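Local coordinates for putative permease protein, ABC transporter (Porphyromonas gingivalis, PDB 3IS6), which is a MacB-like periplasmic core domain of a putative ABC-transporter permease, the parent membrane protein being probably involved in transport across the membrane, at residues 46-51 and 55-60; 164-169 and 177-182. All coordinates share one frame; numbering follows the deposited sequence.

Contact 1: 46-51 and 55-60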
ATOM      1  N   ALA A  46       7.686  17.793   3.658  1.00 20.46           N
ATOM      2  CA  ALA A  46       7.345  19.183   3.593  1.00 20.84           C
ATOM      3  C   ALA A  46       8.070  19.996   4.642  1.00 20.98           C
ATOM      4  O   ALA A  46       8.474  21.092   4.398  1.00 21.16           O
ATOM      5  CB  ALA A  46       5.914  19.359   3.689  1.00 20.65           C
ATOM      6  N   ILE A  47       8.244  19.447   5.823  1.00 21.18           N
ATOM      7  CA  ILE A  47       8.941  20.156   6.856  1.00 21.29           C
ATOM      8  C   ILE A  47      10.385  20.409   6.482  1.00 21.85           C
ATOM      9  O   ILE A  47      10.873  21.482   6.670  1.00 20.22           O
ATOM     10  CB  ILE A  47       8.850  19.422   8.187  1.00 21.21           C
ATOM     11  CG1 ILE A  47       7.467  19.567   8.754  1.00 20.73           C
ATOM     12  CG2 ILE A  47       9.796  19.970   9.153  1.00 22.55           C
ATOM     13  CD1 ILE A  47       7.220  18.700   9.872  1.00 20.61           C
ATOM     14  N   GLN A  48      11.056  19.420   5.936  1.00 22.57           N
ATOM     15  CA  GLN A  48      12.433  19.620   5.558  1.00 23.70           C
ATOM     16  C   GLN A  48      12.596  20.681   4.496  1.00 24.17           C
ATOM     17  O   GLN A  48      13.504  21.458   4.542  1.00 24.50           O
ATOM     18  CB  GLN A  48      13.082  18.350   5.052  1.00 24.31           C
ATOM     19  CG  GLN A  48      14.559  18.487   4.989  1.00 25.93           C
ATOM     20  CD  GLN A  48      15.266  17.217   4.762  1.00 27.51           C
ATOM     21  OE1 GLN A  48      14.972  16.224   5.355  1.00 27.13           O
ATOM     22  NE2 GLN A  48      16.229  17.248   3.895  1.00 29.62           N
ATOM     23  N   GLU A  49      11.731  20.647   3.513  1.00 24.37           N
ATOM     24  CA  GLU A  49      11.743  21.629   2.461  1.00 24.63           C
ATOM     25  C   GLU A  49      11.367  23.026   2.903  1.00 24.62           C
ATOM     26  O   GLU A  49      11.964  23.960   2.469  1.00 23.92           O
ATOM     27  CB  GLU A  49      10.903  21.159   1.283  1.00 24.53           C
ATOM     28  N   GLU A  50      10.369  23.154   3.757  1.00 24.49           N
ATOM     29  CA  GLU A  50       9.772  24.433   4.060  1.00 24.95           C
ATOM     30  C   GLU A  50      10.051  25.112   5.391  1.00 24.67           C
ATOM     31  O   GLU A  50       9.794  26.276   5.523  1.00 24.09           O
ATOM     32  CB  GLU A  50       8.266  24.351   3.862  1.00 25.28           C
ATOM     33  CG  GLU A  50       7.887  23.979   2.477  1.00 27.45           C
ATOM     34  CD  GLU A  50       6.415  23.830   2.253  1.00 28.89           C
ATOM     35  OE1 GLU A  50       5.634  24.286   3.075  1.00 30.62           O
ATOM     36  OE2 GLU A  50       6.038  23.255   1.240  1.00 29.27           O
ATOM     37  N   ILE A  51      10.541  24.409   6.390  1.00 24.10           N
ATOM     38  CA  ILE A  51      10.624  25.002   7.701  1.00 23.96           C
ATOM     39  C   ILE A  51      12.040  25.353   8.076  1.00 24.50           C
ATOM     40  O   ILE A  51      12.910  24.530   8.044  1.00 24.62           O
ATOM     41  CB  ILE A  51      10.054  24.072   8.744  1.00 23.71           C
ATOM     42  CG1 ILE A  51       8.616  23.727   8.409  1.00 22.77           C
ATOM     43  CG2 ILE A  51      10.153  24.689  10.078  1.00 23.47           C
ATOM     44  CD1 ILE A  51       7.674  24.730   8.771  1.00 19.90           C
ATOM     45  N   GLU A  55      17.381  20.876  10.298  1.00 20.04           N
ATOM     46  CA  GLU A  55      18.474  20.205   9.658  1.00 20.79           C
ATOM     47  C   GLU A  55      18.117  19.015   8.783  1.00 20.58           C
ATOM     48  O   GLU A  55      18.609  18.862   7.703  1.00 19.55           O
ATOM     49  CB  GLU A  55      19.428  19.734  10.721  1.00 21.17           C
ATOM     50  CG  GLU A  55      20.794  19.494  10.276  1.00 24.87           C
ATOM     51  CD  GLU A  55      21.751  19.265  11.405  1.00 29.39           C
ATOM     52  OE1 GLU A  55      21.680  19.979  12.404  1.00 30.91           O
ATOM     53  OE2 GLU A  55      22.594  18.374  11.277  1.00 29.82           O
ATOM     54  N   LEU A  56      17.295  18.136   9.309  1.00 19.88           N
ATOM     55  CA  LEU A  56      16.904  16.959   8.595  1.00 20.22           C
ATOM     56  C   LEU A  56      15.543  16.520   9.090  1.00 20.16           C
ATOM     57  O   LEU A  56      15.273  16.656  10.242  1.00 19.66           O
ATOM     58  CB  LEU A  56      17.933  15.879   8.850  1.00 20.85           C
ATOM     59  CG  LEU A  56      17.813  14.508   8.200  1.00 20.74           C
ATOM     60  CD1 LEU A  56      18.089  14.642   6.757  1.00 20.43           C
ATOM     61  CD2 LEU A  56      18.706  13.509   8.793  1.00 19.91           C
ATOM     62  N   ALA A  57      14.704  16.007   8.202  1.00 19.66           N
ATOM     63  CA  ALA A  57      13.472  15.342   8.566  1.00 19.40           C
ATOM     64  C   ALA A  57      13.293  14.035   7.816  1.00 19.41           C
ATOM     65  O   ALA A  57      13.671  13.922   6.706  1.00 19.77           O
ATOM     66  CB  ALA A  57      12.340  16.187   8.336  1.00 19.17           C
ATOM     67  N   THR A  58      12.710  13.057   8.468  1.00 19.93           N
ATOM     68  CA  THR A  58      12.472  11.764   7.874  1.00 19.75           C
ATOM     69  C   THR A  58      11.223  11.115   8.443  1.00 19.97           C
ATOM     70  O   THR A  58      10.776  11.503   9.464  1.00 20.18           O
ATOM     71  CB  THR A  58      13.715  10.860   7.944  1.00 19.28           C
ATOM     72  OG1 THR A  58      13.618   9.835   6.978  1.00 20.39           O
ATOM     73  CG2 THR A  58      13.906  10.239   9.289  1.00 20.88           C
ATOM     74  N   ARG A  59      10.693  10.128   7.750  1.00 19.84           N
ATOM     75  CA  ARG A  59       9.464   9.467   8.107  1.00 20.24           C
ATOM     76  C   ARG A  59       9.605   7.953   8.135  1.00 20.23           C
ATOM     77  O   ARG A  59      10.307   7.401   7.370  1.00 19.76           O
ATOM     78  CB  ARG A  59       8.352   9.871   7.156  1.00 20.53           C
ATOM     79  CG  ARG A  59       8.558   9.469   5.713  1.00 22.77           C
ATOM     80  CD  ARG A  59       7.590  10.107   4.774  1.00 23.14           C
ATOM     81  NE  ARG A  59       8.110  10.187   3.428  1.00 21.71           N
ATOM     82  CZ  ARG A  59       7.421  10.513   2.355  1.00 23.10           C
ATOM     83  NH1 ARG A  59       6.149  10.803   2.418  1.00 22.58           N
ATOM     84  NH2 ARG A  59       8.028  10.554   1.199  1.00 22.45           N
ATOM     85  N   THR A  60       8.906   7.318   9.050  1.00 19.25           N
ATOM     86  CA  THR A  60       8.774   5.883   9.084  1.00 19.62           C
ATOM     87  C   THR A  60       7.317   5.455   9.265  1.00 19.17           C
ATOM     88  O   THR A  60       6.517   6.204   9.727  1.00 18.95           O
ATOM     89  CB  THR A  60       9.615   5.254  10.207  1.00 19.71           C
ATOM     90  OG1 THR A  60       9.094   5.622  11.461  1.00 20.82           O
ATOM     91  CG2 THR A  60      11.020   5.693  10.143  1.00 19.92           C
TER
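A helix packs against the strand that follows it in the MacB-like periplasmic core domain, and one glutamine makes nearly all of the contact: Gln48, on helix 43-50, reaches the backbone of Ala57 near the start of strand 54-70. The two residues also mark the closest approach of the backbones, their CA atoms lying 5.3 Å apart. Ala57 N donates a hydrogen bond to Gln48 OE1 over 2.9 Å, and the bond is nearly straight, with an N-H...O angle of 168°. The donor does not lie in the amide plane of the glutamine; it sits above it, 39° out. The side chain gets there by stretching out: CG stands anti to the backbone N (chi1 -166°) and the chain stays extended beyond it, which carries the amide across to the strand. Along the way its aliphatic base packs on the alanine, whose methyl points toward the helix, CB of Gln48 meeting CB of Ala57 at 4.0 Å.

Gln48 OE1 also lies 3.0 Å from Ala57 O, a pair of acceptors that cannot bond to each other, so the N-H of Ala57 is the favourable part of this approach. Carbon comes near as well, Leu56 CD1 lying 3.8 Å from Gln48 OE1 although the CB of that leucine points away from the helix. About 162 Å² is buried in all, around a single hydrogen bond, and Gln48 remains exposed in the folded protein.

Strand 54-70 pairs with strand 181-186, where Glu55 and Leu56 together face Arg185 as a classic beta bulge; Glu55 makes salt bridges to Arg13 and Arg185. Helix 43-50 lies between strand 54-70 and helix 196-206, which Ile47 and Ile51 meet through Met202 and Ala198, while helix 86-90 touches Leu56 and Thr58 through Met90.

Contact 2: 164-169 and 177-182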
ATOM      1  N   THR A 164       8.854   3.804   0.085  1.00 15.30           N
ATOM      2  CA  THR A 164       8.258   3.900  -1.233  1.00 15.52           C
ATOM      3  C   THR A 164       7.407   2.682  -1.566  1.00 14.42           C
ATOM      4  O   THR A 164       6.779   2.645  -2.550  1.00 15.06           O
ATOM      5  CB  THR A 164       9.282   4.152  -2.341  1.00 16.03           C
ATOM      6  OG1 THR A 164      10.399   3.311  -2.168  1.00 17.48           O
ATOM      7  CG2 THR A 164       9.737   5.544  -2.311  1.00 17.79           C
ATOM      8  N   TRP A 165       7.413   1.688  -0.722  1.00 13.24           N
ATOM      9  CA  TRP A 165       6.486   0.600  -0.860  1.00 12.69           C
ATOM     10  C   TRP A 165       5.084   1.124  -0.710  1.00 12.96           C
ATOM     11  O   TRP A 165       4.176   0.563  -1.209  1.00 12.61           O
ATOM     12  CB  TRP A 165       6.725  -0.477   0.168  1.00 12.23           C
ATOM     13  CG  TRP A 165       7.668  -1.504  -0.242  1.00 12.22           C
ATOM     14  CD1 TRP A 165       8.842  -1.321  -0.836  1.00 11.44           C
ATOM     15  CD2 TRP A 165       7.522  -2.888  -0.068  1.00 12.87           C
ATOM     16  NE1 TRP A 165       9.450  -2.496  -1.057  1.00 13.11           N
ATOM     17  CE2 TRP A 165       8.652  -3.486  -0.586  1.00 12.42           C
ATOM     18  CE3 TRP A 165       6.543  -3.688   0.479  1.00 13.60           C
ATOM     19  CZ2 TRP A 165       8.825  -4.827  -0.588  1.00 12.62           C
ATOM     20  CZ3 TRP A 165       6.718  -5.021   0.469  1.00 13.09           C
ATOM     21  CH2 TRP A 165       7.849  -5.579  -0.051  1.00 11.64           C
HETATM   22  N   MSE A 166       4.924   2.187   0.037  1.00 12.61           N
HETATM   23  CA  MSE A 166       3.620   2.758   0.261  1.00 13.41           C
HETATM   24  C   MSE A 166       3.130   3.482  -0.994  1.00 12.84           C
HETATM   25  O   MSE A 166       3.892   4.049  -1.703  1.00 12.05           O
HETATM   26  CB  MSE A 166       3.624   3.710   1.463  1.00 13.92           C
HETATM   27  CG  MSE A 166       3.920   3.089   2.795  1.00 17.51           C
HETATM   28 SE   MSE A 166       2.519   2.052   3.524  1.00 31.42          SE
HETATM   29  CE  MSE A 166       1.301   3.359   3.793  1.00 23.38           C
ATOM     30  N   PRO A 167       1.842   3.491  -1.203  1.00 13.19           N
ATOM     31  CA  PRO A 167       1.263   4.135  -2.354  1.00 13.65           C
ATOM     32  C   PRO A 167       1.543   5.617  -2.341  1.00 14.45           C
ATOM     33  O   PRO A 167       1.627   6.203  -1.298  1.00 14.38           O
ATOM     34  CB  PRO A 167      -0.206   3.919  -2.119  1.00 14.25           C
ATOM     35  CG  PRO A 167      -0.289   2.767  -1.400  1.00 13.66           C
ATOM     36  CD  PRO A 167       0.849   2.684  -0.515  1.00 13.09           C
ATOM     37  N   ALA A 168       1.675   6.203  -3.513  1.00 14.85           N
ATOM     38  CA  ALA A 168       2.000   7.596  -3.641  1.00 15.62           C
ATOM     39  C   ALA A 168       0.945   8.433  -3.004  1.00 16.04           C
ATOM     40  O   ALA A 168       1.237   9.462  -2.488  1.00 16.69           O
ATOM     41  CB  ALA A 168       2.192   8.000  -5.056  1.00 15.76           C
ATOM     42  N   GLU A 169      -0.283   7.978  -3.035  1.00 16.09           N
ATOM     43  CA  GLU A 169      -1.334   8.715  -2.391  1.00 16.39           C
ATOM     44  C   GLU A 169      -1.090   8.818  -0.881  1.00 16.11           C
ATOM     45  O   GLU A 169      -1.336   9.829  -0.305  1.00 16.40           O
ATOM     46  CB  GLU A 169      -2.694   8.078  -2.656  1.00 16.22           C
ATOM     47  N   ASN A 177      -5.186   8.903   7.933  1.00 15.08           N
ATOM     48  CA  ASN A 177      -4.215   7.859   7.710  1.00 16.48           C
ATOM     49  C   ASN A 177      -2.935   8.236   8.425  1.00 15.95           C
ATOM     50  O   ASN A 177      -1.908   8.260   7.822  1.00 16.22           O
ATOM     51  CB  ASN A 177      -3.980   7.662   6.233  1.00 16.52           C
ATOM     52  CG  ASN A 177      -3.187   6.403   5.910  1.00 20.18           C
ATOM     53  OD1 ASN A 177      -3.414   5.351   6.470  1.00 19.94           O
ATOM     54  ND2 ASN A 177      -2.261   6.523   4.972  1.00 21.45           N
ATOM     55  N   ASP A 178      -3.043   8.568   9.712  1.00 15.91           N
ATOM     56  CA  ASP A 178      -1.941   9.104  10.487  1.00 15.31           C
ATOM     57  C   ASP A 178      -1.069   7.955  10.953  1.00 14.03           C
ATOM     58  O   ASP A 178      -1.003   7.683  12.100  1.00 13.75           O
ATOM     59  CB  ASP A 178      -2.457   9.807  11.748  1.00 16.61           C
ATOM     60  CG  ASP A 178      -3.599  10.759  11.487  1.00 20.33           C
ATOM     61  OD1 ASP A 178      -3.356  11.814  10.933  1.00 24.12           O
ATOM     62  OD2 ASP A 178      -4.737  10.476  11.869  1.00 22.28           O
ATOM     63  N   ARG A 179      -0.439   7.260  10.032  1.00 12.69           N
ATOM     64  CA  ARG A 179       0.335   6.091  10.354  1.00 11.64           C
ATOM     65  C   ARG A 179       1.851   6.259  10.342  1.00 10.90           C
ATOM     66  O   ARG A 179       2.534   5.312  10.539  1.00 10.41           O
ATOM     67  CB  ARG A 179      -0.058   4.949   9.432  1.00 11.98           C
ATOM     68  CG  ARG A 179       0.383   5.115   8.010  1.00 12.02           C
ATOM     69  CD  ARG A 179       0.061   3.895   7.210  1.00 14.37           C
ATOM     70  NE  ARG A 179       0.883   2.793   7.602  1.00 13.81           N
ATOM     71  CZ  ARG A 179       0.647   1.533   7.340  1.00 15.01           C
ATOM     72  NH1 ARG A 179      -0.401   1.179   6.656  1.00 14.91           N
ATOM     73  NH2 ARG A 179       1.474   0.628   7.768  1.00 14.05           N
ATOM     74  N   TYR A 180       2.340   7.465  10.106  1.00 10.02           N
ATOM     75  CA  TYR A 180       3.758   7.742   9.998  1.00  9.42           C
ATOM     76  C   TYR A 180       4.313   8.485  11.217  1.00  9.07           C
ATOM     77  O   TYR A 180       3.674   9.300  11.773  1.00  9.00           O
ATOM     78  CB  TYR A 180       4.059   8.598   8.770  1.00  8.81           C
ATOM     79  CG  TYR A 180       3.694   8.006   7.438  1.00  8.23           C
ATOM     80  CD1 TYR A 180       4.625   7.433   6.647  1.00  7.05           C
ATOM     81  CD2 TYR A 180       2.405   8.046   6.980  1.00 10.93           C
ATOM     82  CE1 TYR A 180       4.286   6.876   5.440  1.00  9.10           C
ATOM     83  CE2 TYR A 180       2.061   7.508   5.789  1.00 11.10           C
ATOM     84  CZ  TYR A 180       3.004   6.926   5.021  1.00 11.30           C
ATOM     85  OH  TYR A 180       2.657   6.393   3.841  1.00 11.30           O
ATOM     86  N   ILE A 181       5.533   8.204  11.582  1.00  8.54           N
ATOM     87  CA  ILE A 181       6.190   8.962  12.593  1.00  8.89           C
ATOM     88  C   ILE A 181       7.173   9.861  11.883  1.00  9.35           C
ATOM     89  O   ILE A 181       7.926   9.428  11.073  1.00  6.84           O
ATOM     90  CB  ILE A 181       6.952   8.105  13.553  1.00  8.30           C
ATOM     91  CG1 ILE A 181       6.059   7.084  14.227  1.00  8.42           C
ATOM     92  CG2 ILE A 181       7.582   8.941  14.568  1.00  8.13           C
ATOM     93  CD1 ILE A 181       6.774   6.161  15.033  1.00  6.37           C
ATOM     94  N   ALA A 182       7.136  11.128  12.205  1.00 10.18           N
ATOM     95  CA  ALA A 182       8.002  12.069  11.563  1.00 11.56           C
ATOM     96  C   ALA A 182       9.017  12.581  12.548  1.00 12.56           C
ATOM     97  O   ALA A 182       8.671  13.152  13.524  1.00 13.54           O
ATOM     98  CB  ALA A 182       7.219  13.176  11.041  1.00 12.30           C
TER
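Met166, present as selenomethionine, projects from the turn ahead of helix 168-171 onto Arg179 and Tyr180, which together form a classic beta bulge opposite Val39. The first shell is van der Waals packing around one methyl group: Met166 CE lies 3.7 Å from Arg179 CD and 3.3 Å from Tyr180 OH. The selenium of Met166 sits over the centre of one face of the Arg179 guanidinium, 4.3 Å above the plane, whereas Met166 CE meets the tyrosine ring obliquely, 4.1 Å from Tyr180 CZ. The selenomethionine chain is bent at both chi2 (-74°) and chi3 (-66°), and this folding turns CE toward the arginine and the phenol at once.

Outside this shell, polar partners fix the two receiving groups. Arg179 NE is hydrogen-bonded to Thr61 OG1 on strand 54-70, and Tyr180 OH to Ser170 OG in helix 168-171, just beyond the segment that carries Met166. The phenol thus ties the loop leading into strand 181-186 back to the short helix, while Leu171 packs against both Met166 and Tyr180. From the second subunit, Met239 touches Trp165 and Met166, and Pro234 touches Arg179, placing this buried contact beside the dimer interface. The same phenol oxygen also meets the base of the selenomethionine, Met166 CB and CG each lying 3.7 Å from Tyr180 OH.

In the fold
Contacts 1 and 2 follow one another along the chain, the first closing before the second opens, and both fall within the MacB-like periplasmic core domain. Their centres are about 14 Å apart, yet they meet through the mixed sheet, in which strands 54-70 and 181-186 are antiparallel neighbours. The junction includes a probable hydrogen bond from Ile181 N to Thr60 O, 2.9 Å long, joining the end of segment 55-60 to segment 177-182. Contact 1 joins helix 43-50 to the start of the longer strand; contact 2 packs the connection into the shorter one, where Met239 and Pro234 of the second subunit also pack.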